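CurF (Lyngbya majuscula, PDB 2Q35) is a polyketide-pathway protein whose ECH2 domain, of the crotonase superfamily, acts as a decarboxylase in chain beta-branching. Local coordinates at residues T17-S22 with T54-Y59; F68-T73 with S237-E242; I94-G99 with D180-A185; Q98-G103 with E120-T125; F114-Q119 with P174-Q179. The protein carries 1 engineered substitution. One frame throughout, in Å; residues are numbered along the deposited sequence.

Contact 1 of 5, residues T17-S22 with T54-Y59; sequences TMKDES and TGYGNY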
# COMPACT_ATOMS: atom_id res chain seq x y z
N THR A 17 3.76 19.17 -23.96
CA THR A 17 2.39 18.93 -24.39
C THR A 17 2.42 18.09 -25.63
O THR A 17 3.00 18.49 -26.63
CB THR A 17 1.68 20.28 -24.72
OG1 THR A 17 1.77 21.12 -23.56
CG2 THR A 17 0.22 20.07 -25.08
N MET A 18 1.76 16.94 -25.55
CA MET A 18 1.62 16.03 -26.69
C MET A 18 0.37 16.36 -27.47
O MET A 18 -0.73 16.37 -26.91
CB MET A 18 1.54 14.56 -26.23
CG MET A 18 2.81 14.04 -25.54
SD MET A 18 2.61 12.41 -24.80
CE MET A 18 1.44 12.73 -23.48
N LYS A 19 0.53 16.59 -28.78
CA LYS A 19 -0.61 16.92 -29.63
C LYS A 19 -0.42 16.32 -31.02
O LYS A 19 -0.23 17.02 -32.00
CB LYS A 19 -0.85 18.44 -29.66
CG LYS A 19 -2.15 18.86 -30.37
CD LYS A 19 -2.31 20.37 -30.38
CE LYS A 19 -3.62 20.76 -31.04
NZ LYS A 19 -3.84 22.23 -31.00
N ASP A 20 -0.45 14.99 -31.08
CA ASP A 20 -0.52 14.30 -32.36
C ASP A 20 -1.97 13.93 -32.56
O ASP A 20 -2.40 12.80 -32.28
CB ASP A 20 0.37 13.06 -32.39
CG ASP A 20 0.42 12.40 -33.76
OD1 ASP A 20 -0.05 13.01 -34.74
OD2 ASP A 20 0.92 11.27 -33.86
N GLU A 21 -2.74 14.89 -33.07
CA GLU A 21 -4.15 14.67 -33.30
C GLU A 21 -4.42 13.49 -34.23
O GLU A 21 -5.37 12.76 -34.03
CB GLU A 21 -4.82 15.95 -33.84
CG GLU A 21 -4.59 17.15 -32.95
CD GLU A 21 -5.43 18.33 -33.35
OE1 GLU A 21 -4.90 19.23 -34.04
OE2 GLU A 21 -6.63 18.35 -33.00
N SER A 22 -3.56 13.30 -35.24
CA SER A 22 -3.77 12.20 -36.19
C SER A 22 -3.74 10.79 -35.56
O SER A 22 -4.39 9.88 -36.05
CB SER A 22 -2.79 12.30 -37.38
OG SER A 22 -1.48 12.64 -36.96
N THR A 54 1.60 16.52 -20.46
CA THR A 54 0.14 16.53 -20.67
C THR A 54 -0.18 16.25 -22.15
O THR A 54 0.72 16.24 -23.01
CB THR A 54 -0.48 17.85 -20.15
OG1 THR A 54 -1.89 17.67 -19.94
CG2 THR A 54 -0.23 19.03 -21.11
N GLY A 55 -1.46 16.02 -22.42
CA GLY A 55 -1.98 15.80 -23.77
C GLY A 55 -2.70 17.01 -24.37
O GLY A 55 -2.40 18.17 -24.04
N TYR A 56 -3.66 16.71 -25.23
CA TYR A 56 -4.48 17.73 -25.87
C TYR A 56 -5.90 17.19 -25.90
O TYR A 56 -6.13 15.97 -26.06
CB TYR A 56 -4.02 17.94 -27.31
CG TYR A 56 -4.54 16.88 -28.26
CD1 TYR A 56 -3.87 15.66 -28.41
CD2 TYR A 56 -5.72 17.08 -28.98
CE1 TYR A 56 -4.37 14.66 -29.26
CE2 TYR A 56 -6.22 16.09 -29.83
CZ TYR A 56 -5.54 14.89 -29.96
OH TYR A 56 -6.02 13.91 -30.82
N GLY A 57 -6.87 18.10 -25.80
CA GLY A 57 -8.27 17.70 -25.96
C GLY A 57 -8.62 16.54 -25.06
O GLY A 57 -8.36 16.58 -23.85
N ASN A 58 -9.18 15.50 -25.67
CA ASN A 58 -9.74 14.36 -24.94
C ASN A 58 -8.74 13.25 -24.63
O ASN A 58 -9.13 12.24 -24.05
CB ASN A 58 -10.89 13.74 -25.74
CG ASN A 58 -12.14 14.60 -25.73
OD1 ASN A 58 -12.39 15.33 -24.77
ND2 ASN A 58 -12.93 14.52 -26.79
N TYR A 59 -7.48 13.44 -25.03
CA TYR A 59 -6.47 12.37 -24.99
C TYR A 59 -5.21 12.78 -24.26
O TYR A 59 -4.59 13.81 -24.56
CB TYR A 59 -6.08 11.93 -26.40
CG TYR A 59 -7.23 11.38 -27.17
CD1 TYR A 59 -7.63 10.07 -27.00
CD2 TYR A 59 -7.95 12.20 -28.04
CE1 TYR A 59 -8.73 9.56 -27.70
CE2 TYR A 59 -9.04 11.71 -28.75
CZ TYR A 59 -9.43 10.40 -28.57
OH TYR A 59 -10.50 9.92 -29.29
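Thr54 O accepts the backbone N-H of Met18 at 2.8 Å in an almost straight bond (175° at the hydrogen), and the methionine's methyl CE packs 3.6 Å from the same oxygen. Next to this bond Thr17 and Thr54 lie side by side and point the same way, with Thr17 OG1 3.8 Å from Thr54 CG2; their hydroxyls are engaged elsewhere, with Gln15 and Ala96. Further on, Tyr56 takes over. Its CG sits between the backbone N and the carbonyl carbon (chi1 80°), and the ring lies alongside residues 18-21. Glu21 CG lies over one face, 4.1 Å from the ring centroid, a CH-pi contact, while Met18 O lies at the edge near the ring plane and is itself bonded by Asn25 ND2. Lys19 crosses the tyrosine at about a right angle, its CG 3.7 Å from Tyr56 CB. A type II' turn from Tyr56 to Tyr59, with Tyr59 N bonded to Tyr56 O at 3.0 Å, then carries the chain away. Here a parallel strand pair, 13-18 beside 50-54, ends in the mixed central sheet of the crotonase fold.

Contact 2 of 5, residues F68-T73 with S237-E242; sequences FLIRKT and SRIQQE. Engineered in segment 68-73: Phe68 (natural residue Tyr).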
# COMPACT_ATOMS: atom_id res chain seq x y z
N PHE A 68 -0.79 -0.98 -35.36
CA PHE A 68 0.54 -1.42 -34.93
C PHE A 68 0.48 -2.85 -34.42
O PHE A 68 1.31 -3.68 -34.79
CB PHE A 68 1.10 -0.48 -33.84
CG PHE A 68 2.40 -0.96 -33.22
CD1 PHE A 68 3.64 -0.62 -33.79
CD2 PHE A 68 2.39 -1.76 -32.07
CE1 PHE A 68 4.84 -1.05 -33.21
CE2 PHE A 68 3.60 -2.21 -31.50
CZ PHE A 68 4.81 -1.86 -32.08
N LEU A 69 -0.52 -3.14 -33.58
CA LEU A 69 -0.69 -4.50 -33.04
C LEU A 69 -0.94 -5.54 -34.12
O LEU A 69 -0.41 -6.66 -34.04
CB LEU A 69 -1.81 -4.54 -31.99
CG LEU A 69 -1.58 -3.71 -30.73
CD1 LEU A 69 -2.77 -3.86 -29.81
CD2 LEU A 69 -0.30 -4.16 -30.01
N ILE A 70 -1.74 -5.18 -35.13
CA ILE A 70 -1.96 -6.06 -36.27
C ILE A 70 -0.64 -6.32 -37.02
O ILE A 70 -0.36 -7.46 -37.38
CB ILE A 70 -3.07 -5.53 -37.23
CG1 ILE A 70 -4.44 -5.53 -36.52
CG2 ILE A 70 -3.13 -6.35 -38.53
CD1 ILE A 70 -5.03 -6.94 -36.23
N ARG A 71 0.16 -5.28 -37.21
CA ARG A 71 1.49 -5.43 -37.82
C ARG A 71 2.35 -6.38 -36.99
O ARG A 71 3.02 -7.25 -37.54
CB ARG A 71 2.18 -4.06 -37.97
CG ARG A 71 1.59 -3.18 -39.07
CD ARG A 71 1.89 -1.72 -38.82
NE ARG A 71 3.25 -1.36 -39.21
CZ ARG A 71 3.91 -0.29 -38.75
NH1 ARG A 71 3.34 0.52 -37.86
NH2 ARG A 71 5.15 -0.04 -39.17
N LYS A 72 2.29 -6.23 -35.67
CA LYS A 72 3.02 -7.11 -34.77
C LYS A 72 2.62 -8.59 -34.88
O LYS A 72 3.48 -9.45 -34.71
CB LYS A 72 2.92 -6.62 -33.32
CG LYS A 72 4.07 -7.11 -32.43
CD LYS A 72 4.23 -6.27 -31.17
CE LYS A 72 3.29 -6.71 -30.05
NZ LYS A 72 3.70 -8.02 -29.49
N THR A 73 1.34 -8.89 -35.14
CA THR A 73 0.91 -10.30 -35.26
C THR A 73 1.59 -10.99 -36.43
O THR A 73 1.76 -12.22 -36.44
CB THR A 73 -0.64 -10.47 -35.39
OG1 THR A 73 -1.10 -9.90 -36.62
CG2 THR A 73 -1.38 -9.85 -34.21
N SER A 237 -7.65 -12.09 -34.49
CA SER A 237 -9.10 -11.88 -34.58
C SER A 237 -9.65 -11.01 -33.44
O SER A 237 -10.54 -10.17 -33.65
CB SER A 237 -9.84 -13.23 -34.64
OG SER A 237 -11.25 -13.05 -34.61
N ARG A 238 -9.11 -11.22 -32.24
CA ARG A 238 -9.51 -10.40 -31.09
C ARG A 238 -9.15 -8.94 -31.34
O ARG A 238 -9.96 -8.04 -31.06
CB ARG A 238 -8.88 -10.94 -29.79
CG ARG A 238 -9.47 -12.26 -29.33
CD ARG A 238 -8.78 -12.74 -28.08
NE ARG A 238 -9.59 -13.67 -27.29
CZ ARG A 238 -10.20 -13.36 -26.13
NH1 ARG A 238 -10.09 -12.14 -25.60
NH2 ARG A 238 -10.89 -14.29 -25.50
N ILE A 239 -7.95 -8.69 -31.89
CA ILE A 239 -7.52 -7.32 -32.18
C ILE A 239 -8.44 -6.74 -33.26
O ILE A 239 -8.91 -5.61 -33.13
CB ILE A 239 -6.04 -7.22 -32.59
CG1 ILE A 239 -5.16 -7.72 -31.43
CG2 ILE A 239 -5.69 -5.76 -32.97
CD1 ILE A 239 -3.74 -8.08 -31.83
N GLN A 240 -8.69 -7.53 -34.30
CA GLN A 240 -9.61 -7.10 -35.38
C GLN A 240 -10.94 -6.60 -34.83
O GLN A 240 -11.46 -5.58 -35.29
CB GLN A 240 -9.87 -8.22 -36.39
CG GLN A 240 -10.89 -7.80 -37.48
CD GLN A 240 -11.05 -8.84 -38.57
OE1 GLN A 240 -10.07 -9.47 -39.00
NE2 GLN A 240 -12.29 -9.04 -39.03
N GLN A 241 -11.48 -7.30 -33.83
CA GLN A 241 -12.81 -6.95 -33.33
C GLN A 241 -12.82 -5.74 -32.42
O GLN A 241 -13.89 -5.25 -32.06
CB GLN A 241 -13.49 -8.16 -32.69
CG GLN A 241 -13.74 -9.29 -33.68
CD GLN A 241 -14.48 -8.83 -34.94
OE1 GLN A 241 -14.15 -9.24 -36.06
NE2 GLN A 241 -15.49 -7.96 -34.77
N GLU A 242 -11.63 -5.21 -32.07
CA GLU A 242 -11.58 -3.98 -31.26
C GLU A 242 -11.50 -2.67 -32.07
O GLU A 242 -11.53 -1.58 -31.49
CB GLU A 242 -10.44 -4.04 -30.24
CG GLU A 242 -10.56 -5.18 -29.21
CD GLU A 242 -11.82 -5.10 -28.36
OE1 GLU A 242 -12.06 -4.03 -27.75
OE2 GLU A 242 -12.57 -6.10 -28.28
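Ile239 carries the apolar part of this contact, meeting Leu69, Ile70 and Thr73 of the facing helix. Ile70 slides past it in the opposite direction, so that Ile70 CD1 comes to 3.5 Å from Ile239 CG2. The other branch of Ile239 ends in CD1, which touches Leu69 CB at 4.0 Å and meets Thr73 CG2 tip to tip at 3.8 Å. Thr73 OG1 sits between the backbone N and the carbonyl carbon (chi1 65°), which leaves CG2 anti to the carbonyl carbon, facing Ile239. Two short helices, 66-73 and 235-240, thus meet mainly through one isoleucine set against one side of the other helix. In this crotonase-superfamily (enoyl-CoA hydratase/isomerase) domain, Tyr130 and Phe230 close in on Ile239 from helices 127-130 and 197-230. No hydrogen bond crosses between the two segments. Thr73 OG1 donates to Ile70 O at 2.7 Å, 16° from the carbonyl plane. An alanine at Thr73 would probably leave Ile239 CD1 without its methyl partner and Ile70 O without this hydroxyl. Elsewhere on helix 66-73, Lys72 NZ bonds His226 NE2 and its charge lies against the Phe230 ring in a cation-pi contact.

Contact 3 of 5, residues I94-G99 with D180-A185; sequences IAAMQG and DVLNYA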
# COMPACT_ATOMS: atom_id res chain seq x y z
N ILE A 94 5.25 15.63 -13.33
CA ILE A 94 3.83 15.47 -13.01
C ILE A 94 3.07 15.15 -14.30
O ILE A 94 3.13 15.91 -15.26
CB ILE A 94 3.25 16.77 -12.43
CG1 ILE A 94 4.05 17.23 -11.19
CG2 ILE A 94 1.74 16.63 -12.10
CD1 ILE A 94 3.74 18.64 -10.67
N ALA A 95 2.37 14.01 -14.34
CA ALA A 95 1.63 13.63 -15.54
C ALA A 95 0.22 14.17 -15.35
O ALA A 95 -0.52 13.66 -14.51
CB ALA A 95 1.56 12.14 -15.68
N ALA A 96 -0.11 15.17 -16.14
CA ALA A 96 -1.46 15.78 -16.07
C ALA A 96 -2.32 15.09 -17.12
O ALA A 96 -2.34 15.47 -18.30
CB ALA A 96 -1.39 17.30 -16.30
N MET A 97 -2.95 14.00 -16.72
CA MET A 97 -3.68 13.17 -17.66
C MET A 97 -5.11 13.75 -17.77
O MET A 97 -6.05 13.23 -17.17
CB MET A 97 -3.66 11.71 -17.23
CG MET A 97 -2.25 11.16 -17.08
SD MET A 97 -2.18 9.34 -17.03
CE MET A 97 -3.43 8.98 -15.79
N GLN A 98 -5.21 14.81 -18.56
CA GLN A 98 -6.50 15.54 -18.71
C GLN A 98 -7.48 14.79 -19.61
O GLN A 98 -8.67 15.15 -19.68
CB GLN A 98 -6.23 16.97 -19.22
CG GLN A 98 -6.23 17.20 -20.76
CD GLN A 98 -5.34 16.25 -21.55
OE1 GLN A 98 -4.27 15.80 -21.09
NE2 GLN A 98 -5.78 15.93 -22.76
N GLY A 99 -6.95 13.83 -20.34
CA GLY A 99 -7.70 12.98 -21.27
C GLY A 99 -7.49 11.49 -21.03
O GLY A 99 -6.95 11.07 -20.00
N ASP A 180 -9.91 21.13 -14.94
CA ASP A 180 -9.08 21.49 -13.80
C ASP A 180 -7.79 20.69 -13.69
O ASP A 180 -6.94 21.01 -12.85
CB ASP A 180 -9.84 21.27 -12.50
CG ASP A 180 -11.05 22.20 -12.35
OD1 ASP A 180 -11.05 23.28 -12.95
OD2 ASP A 180 -12.01 21.81 -11.65
N VAL A 181 -7.68 19.63 -14.49
CA VAL A 181 -6.50 18.74 -14.39
C VAL A 181 -5.15 19.44 -14.57
O VAL A 181 -4.27 19.33 -13.71
CB VAL A 181 -6.64 17.55 -15.35
CG1 VAL A 181 -5.28 16.75 -15.44
CG2 VAL A 181 -7.78 16.62 -14.93
N LEU A 182 -4.98 20.16 -15.68
CA LEU A 182 -3.72 20.86 -15.91
C LEU A 182 -3.43 21.92 -14.84
O LEU A 182 -2.32 21.99 -14.30
CB LEU A 182 -3.70 21.43 -17.32
CG LEU A 182 -2.42 22.14 -17.70
CD1 LEU A 182 -1.21 21.17 -17.61
CD2 LEU A 182 -2.53 22.69 -19.10
N ASN A 183 -4.45 22.74 -14.49
CA ASN A 183 -4.28 23.72 -13.42
C ASN A 183 -3.82 23.09 -12.10
O ASN A 183 -2.97 23.66 -11.42
CB ASN A 183 -5.60 24.49 -13.16
CG ASN A 183 -6.03 25.38 -14.34
OD1 ASN A 183 -7.25 25.70 -14.50
ND2 ASN A 183 -5.07 25.81 -15.14
N TYR A 184 -4.38 21.94 -11.74
CA TYR A 184 -4.04 21.27 -10.50
C TYR A 184 -2.55 20.89 -10.57
O TYR A 184 -1.81 21.14 -9.62
CB TYR A 184 -4.91 20.02 -10.29
CG TYR A 184 -4.60 19.30 -8.98
CD1 TYR A 184 -3.46 18.51 -8.87
CD2 TYR A 184 -5.43 19.43 -7.86
CE1 TYR A 184 -3.16 17.86 -7.69
CE2 TYR A 184 -5.13 18.76 -6.66
CZ TYR A 184 -3.98 17.97 -6.61
OH TYR A 184 -3.60 17.27 -5.47
N ALA A 185 -2.14 20.32 -11.71
CA ALA A 185 -0.74 19.90 -11.91
C ALA A 185 0.20 21.10 -11.82
O ALA A 185 1.27 21.03 -11.20
CB ALA A 185 -0.56 19.18 -13.24
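Val181 presses CG1 onto the flat peptide group between Met97 and Gln98, coming over its face: the methyl is 3.8 Å from Met97 C and 3.7 Å from Gln98 N. CG1, anti to the valine's backbone N (chi1 170°), is the branch that reaches the peptide. The other flat group, the Gln98 carboxamide, turns away from the helix; only the stem touches it, with Gln98 CB 3.9 Å from Val181 CG1. That carboxamide is held by Gly55 N at OE1, while NE2 donates to Gly57 O and Tyr59 O. Further back along the strand two alanines meet. Ala96 CB sits 3.7 Å from Ala185 CB, and Leu182 CD1 lies 4.1 Å from Ala96 CB. Ile94 then straddles the end of this row, with CG2 3.6 Å from Ala185 CB and CD1 3.5 Å from Ala185 O. Strand segment 94-97 and helix segment 180-185 run nearly antiparallel (166°), their axes 7.6 Å apart at closest, and helix 178-192 lies on one face of the central crotonase sheet; Ile52 of the adjacent strand 50-54 joins the same apolar layer. Across the contact there is no hydrogen bond at all. Between these two segments the contact thus rests on apolar burial, and the small alanines probably allow this close approach.

Contact 4 of 5, residues Q98-G103 with E120-T125; sequences QGHSFG and ESVYAT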
# COMPACT_ATOMS: atom_id res chain seq x y z
N GLN A 98 -5.21 14.81 -18.56
CA GLN A 98 -6.50 15.54 -18.71
C GLN A 98 -7.48 14.79 -19.61
O GLN A 98 -8.67 15.15 -19.68
CB GLN A 98 -6.23 16.97 -19.22
CG GLN A 98 -6.23 17.20 -20.76
CD GLN A 98 -5.34 16.25 -21.55
OE1 GLN A 98 -4.27 15.80 -21.09
NE2 GLN A 98 -5.78 15.93 -22.76
N GLY A 99 -6.95 13.83 -20.34
CA GLY A 99 -7.70 12.98 -21.27
C GLY A 99 -7.49 11.49 -21.03
O GLY A 99 -6.95 11.07 -20.00
N HIS A 100 -7.96 10.68 -21.98
CA HIS A 100 -7.96 9.25 -21.80
C HIS A 100 -6.51 8.77 -21.83
O HIS A 100 -5.65 9.40 -22.47
CB HIS A 100 -8.66 8.57 -22.97
CG HIS A 100 -10.03 9.10 -23.25
ND1 HIS A 100 -11.05 9.07 -22.31
CD2 HIS A 100 -10.57 9.61 -24.38
CE1 HIS A 100 -12.15 9.57 -22.85
NE2 HIS A 100 -11.89 9.92 -24.09
N SER A 101 -6.27 7.64 -21.18
CA SER A 101 -4.95 6.96 -21.28
C SER A 101 -5.16 5.46 -21.39
O SER A 101 -5.72 4.84 -20.48
CB SER A 101 -4.13 7.27 -20.03
OG SER A 101 -4.03 8.66 -19.78
N PHE A 102 -4.68 4.88 -22.50
CA PHE A 102 -4.90 3.47 -22.79
C PHE A 102 -3.57 2.72 -22.92
O PHE A 102 -2.67 3.18 -23.62
CB PHE A 102 -5.63 3.30 -24.12
CG PHE A 102 -6.98 3.98 -24.18
CD1 PHE A 102 -7.15 5.09 -24.98
CD2 PHE A 102 -8.05 3.49 -23.46
CE1 PHE A 102 -8.38 5.74 -25.06
CE2 PHE A 102 -9.30 4.12 -23.54
CZ PHE A 102 -9.45 5.25 -24.35
N GLY A 103 -3.49 1.57 -22.26
CA GLY A 103 -2.36 0.63 -22.41
C GLY A 103 -1.04 1.28 -22.03
O GLY A 103 -0.92 1.83 -20.92
N GLU A 120 -13.79 12.59 -15.97
CA GLU A 120 -14.65 12.23 -17.11
C GLU A 120 -13.99 11.27 -18.10
O GLU A 120 -14.68 10.63 -18.90
CB GLU A 120 -15.10 13.49 -17.86
CG GLU A 120 -15.97 14.46 -17.07
CD GLU A 120 -15.18 15.42 -16.18
OE1 GLU A 120 -13.92 15.36 -16.18
OE2 GLU A 120 -15.83 16.23 -15.47
N SER A 121 -12.67 11.18 -18.04
CA SER A 121 -11.92 10.42 -19.03
C SER A 121 -11.82 8.97 -18.63
O SER A 121 -12.12 8.60 -17.49
CB SER A 121 -10.54 11.04 -19.22
OG SER A 121 -10.70 12.39 -19.65
N VAL A 122 -11.37 8.14 -19.58
CA VAL A 122 -11.31 6.71 -19.42
C VAL A 122 -9.85 6.27 -19.36
O VAL A 122 -9.01 6.84 -20.06
CB VAL A 122 -12.15 6.06 -20.57
CG1 VAL A 122 -11.56 4.82 -21.12
CG2 VAL A 122 -13.61 5.87 -20.08
N TYR A 123 -9.58 5.29 -18.50
CA TYR A 123 -8.21 4.75 -18.28
C TYR A 123 -8.24 3.23 -18.32
O TYR A 123 -9.13 2.60 -17.75
CB TYR A 123 -7.67 5.26 -16.92
CG TYR A 123 -7.68 6.78 -16.89
CD1 TYR A 123 -6.65 7.51 -17.47
CD2 TYR A 123 -8.79 7.47 -16.38
CE1 TYR A 123 -6.67 8.90 -17.50
CE2 TYR A 123 -8.82 8.85 -16.42
CZ TYR A 123 -7.79 9.55 -16.98
OH TYR A 123 -7.80 10.92 -17.05
N ALA A 124 -7.25 2.60 -18.97
CA ALA A 124 -7.29 1.14 -19.08
C ALA A 124 -5.87 0.60 -19.26
O ALA A 124 -5.07 1.23 -19.95
CB ALA A 124 -8.12 0.70 -20.27
N THR A 125 -5.60 -0.56 -18.66
CA THR A 125 -4.45 -1.39 -19.05
C THR A 125 -5.14 -2.45 -19.88
O THR A 125 -5.64 -3.46 -19.34
CB THR A 125 -3.75 -2.05 -17.83
OG1 THR A 125 -4.71 -2.66 -16.96
CG2 THR A 125 -2.92 -1.06 -17.01
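Val122, His100 and Tyr123 bury the largest areas here. Val122 N donates to His100 ND1 at 2.9 Å, only 2° out of the ring plane. CG of the histidine lies anti to the carbonyl carbon (chi1 -53°), which puts the imidazole beside Val122, with Val122 CB 3.6 Å from ND1. An alanine at His100 would probably leave Val122 N without its acceptor and open a gap beside that valine and the Tyr59 ring, which meets the imidazole edge-to-face. One branch of the valine, CG1, comes to 3.4 Å from Phe102 CE2. On the other face of the sheet Tyr123 lies beside Ser101, with Ser101 OG at the ring edge, 3.5 Å from CE1; the tyrosine hydroxyl reaches on to Met97 O and Ser118 N. Between these side chains the strands are laced in parallel: Ser101 N to Val122 O, Ala124 N to Ser101 O, then Gly103 N to Ala124 O at 2.8 Å. Gly103 is also the N-cap of helix 104-110, and in crotonases such a glycine-rich helix start probably borders the oxyanion hole. Strand 161-162 runs antiparallel along the far side of 122-124, while Leu106 of helix 104-110 packs on Ser101 and Thr125, and helix 138-146 also reaches Thr125.

Contact 5 of 5, residues F114-Q119 with P174-Q179; sequences FVVFSQ and PVVSRQ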
# COMPACT_ATOMS: atom_id res chain seq x y z
N PHE A 114 4.40 12.17 -10.06
CA PHE A 114 3.05 12.53 -9.61
C PHE A 114 2.10 12.37 -10.79
O PHE A 114 2.51 12.50 -11.94
CB PHE A 114 3.05 13.99 -9.19
CG PHE A 114 3.91 14.27 -8.00
CD1 PHE A 114 5.25 14.64 -8.16
CD2 PHE A 114 3.41 14.14 -6.71
CE1 PHE A 114 6.05 14.88 -7.06
CE2 PHE A 114 4.20 14.40 -5.60
CZ PHE A 114 5.52 14.74 -5.78
N VAL A 115 0.82 12.09 -10.50
CA VAL A 115 -0.13 11.80 -11.58
C VAL A 115 -1.45 12.46 -11.18
O VAL A 115 -1.84 12.41 -10.01
CB VAL A 115 -0.35 10.28 -11.77
CG1 VAL A 115 -1.24 9.99 -12.96
CG2 VAL A 115 1.03 9.56 -11.94
N VAL A 116 -2.10 13.09 -12.16
CA VAL A 116 -3.45 13.68 -11.95
C VAL A 116 -4.36 13.11 -13.03
O VAL A 116 -4.00 13.07 -14.23
CB VAL A 116 -3.44 15.22 -12.07
CG1 VAL A 116 -4.83 15.78 -11.66
CG2 VAL A 116 -2.36 15.84 -11.19
N PHE A 117 -5.57 12.66 -12.63
CA PHE A 117 -6.50 11.99 -13.54
C PHE A 117 -7.70 12.91 -13.72
O PHE A 117 -7.97 13.72 -12.82
CB PHE A 117 -7.07 10.71 -12.91
CG PHE A 117 -6.10 9.56 -12.84
CD1 PHE A 117 -6.27 8.46 -13.66
CD2 PHE A 117 -5.09 9.55 -11.89
CE1 PHE A 117 -5.37 7.35 -13.59
CE2 PHE A 117 -4.20 8.48 -11.82
CZ PHE A 117 -4.35 7.38 -12.67
N SER A 118 -8.36 12.78 -14.87
CA SER A 118 -9.64 13.48 -15.18
C SER A 118 -10.82 12.61 -14.75
O SER A 118 -10.89 11.42 -15.08
CB SER A 118 -9.71 13.76 -16.69
OG SER A 118 -11.06 13.95 -17.13
N GLN A 119 -11.81 13.23 -14.11
CA GLN A 119 -13.00 12.53 -13.69
C GLN A 119 -13.77 11.90 -14.84
O GLN A 119 -14.31 10.82 -14.69
CB GLN A 119 -13.96 13.50 -12.98
CG GLN A 119 -13.53 13.95 -11.61
CD GLN A 119 -14.40 15.11 -11.07
OE1 GLN A 119 -14.19 15.60 -9.95
NE2 GLN A 119 -15.36 15.56 -11.87
N PRO A 174 -4.90 12.25 -7.17
CA PRO A 174 -6.05 13.16 -7.32
C PRO A 174 -6.79 12.93 -8.62
O PRO A 174 -6.18 12.64 -9.66
CB PRO A 174 -5.43 14.56 -7.31
CG PRO A 174 -3.96 14.38 -7.34
CD PRO A 174 -3.59 12.93 -7.26
N VAL A 175 -8.11 13.04 -8.54
CA VAL A 175 -8.95 12.89 -9.72
C VAL A 175 -9.86 14.12 -9.69
O VAL A 175 -10.64 14.27 -8.76
CB VAL A 175 -9.82 11.62 -9.67
CG1 VAL A 175 -10.56 11.44 -11.00
CG2 VAL A 175 -8.96 10.37 -9.37
N VAL A 176 -9.73 14.95 -10.71
CA VAL A 176 -10.48 16.22 -10.77
C VAL A 176 -11.14 16.41 -12.12
O VAL A 176 -10.88 15.66 -13.06
CB VAL A 176 -9.61 17.46 -10.39
CG1 VAL A 176 -8.97 17.28 -8.99
CG2 VAL A 176 -8.49 17.74 -11.42
N SER A 177 -12.04 17.39 -12.23
CA SER A 177 -12.73 17.58 -13.49
C SER A 177 -11.72 17.89 -14.58
O SER A 177 -10.69 18.55 -14.32
CB SER A 177 -13.72 18.73 -13.40
OG SER A 177 -14.53 18.60 -12.25
N ARG A 178 -12.01 17.43 -15.79
CA ARG A 178 -11.12 17.58 -16.93
C ARG A 178 -10.57 19.00 -17.06
O ARG A 178 -9.36 19.17 -17.25
CB ARG A 178 -11.82 17.12 -18.21
CG ARG A 178 -11.36 17.83 -19.49
CD ARG A 178 -10.58 16.93 -20.45
NE ARG A 178 -11.28 15.70 -20.87
CZ ARG A 178 -12.59 15.59 -21.10
NH1 ARG A 178 -13.40 16.63 -20.95
NH2 ARG A 178 -13.11 14.42 -21.47
N GLN A 179 -11.43 20.03 -16.97
CA GLN A 179 -11.00 21.43 -17.12
C GLN A 179 -10.08 21.93 -16.00
O GLN A 179 -9.52 23.04 -16.10
CB GLN A 179 -12.22 22.37 -17.24
CG GLN A 179 -12.93 22.62 -15.90
CD GLN A 179 -14.40 23.02 -16.05
OE1 GLN A 179 -14.77 23.85 -16.89
NE2 GLN A 179 -15.26 22.41 -15.21
O HOH W 1 -12.19 16.23 -7.16
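Phe117 and Val175 pair in parallel at the edge of the central crotonase sheet, where the short strand 175-176 lies beside strand 114-118. Phe117 N bonds Pro174 O at 3.0 Å, Val176 N bonds Phe117 O, and Gln119 N reaches Val176 O at 2.8 Å from above the carbonyl plane, 42° out of it. The branched side chains settle into this ladder through their rotations. Val175 divides its methyls: CG1, anti to the backbone N (chi1 -173°), rests 3.8 Å from Gln119 CA, and CG2 rests 4.0 Å from Phe117 CB. On the other face Val176 has CG1 anti to the carbonyl carbon (chi1 -55°), which puts CG2 in the position between backbone N and carbonyl carbon, 4.2 Å from Val116 CG1. The Phe117 ring leads away from strand 175-176 and meets Tyr123 edge-to-face. Ser118 OG touches Arg178 CB at 3.4 Å and lies over one face of the guanidinium, though its hydrogen bonds go to Ser121 OG and Glu120 N. The Arg178 chain bends at its second and third torsions, while its backbone N is taken by Glu120 OE1. Gln119, in contrast, stays extended and lays its CG against the Val176 carbonyl. Beyond it a water donates to Val175 O at 3.0 Å and, weakly, to Gln119 OE1 at 3.5 Å.

In the fold
Contacts 3 and 4 are the buried ones; contacts 1, 2 and 5 are only partly so. Contacts 1, 3 and 5 all reach the six-stranded sheet, with 1 and 5 pairing its strands through backbone bonds, while 3 lays helix 178-192, which also starts in contact 5, on its face by apolar packing. Contact 4 laces a separate small sheet, yet it shares Gln98 with contact 3, and that residue's carboxamide grips the loop of contact 1. Glu120 and Tyr123 of contact 4 bond Arg178 and Ser118 of contact 5. Contact 2 stands apart, its centre about 31 Å from those of contacts 3 and 5, an apolar helix pair touching none of the others.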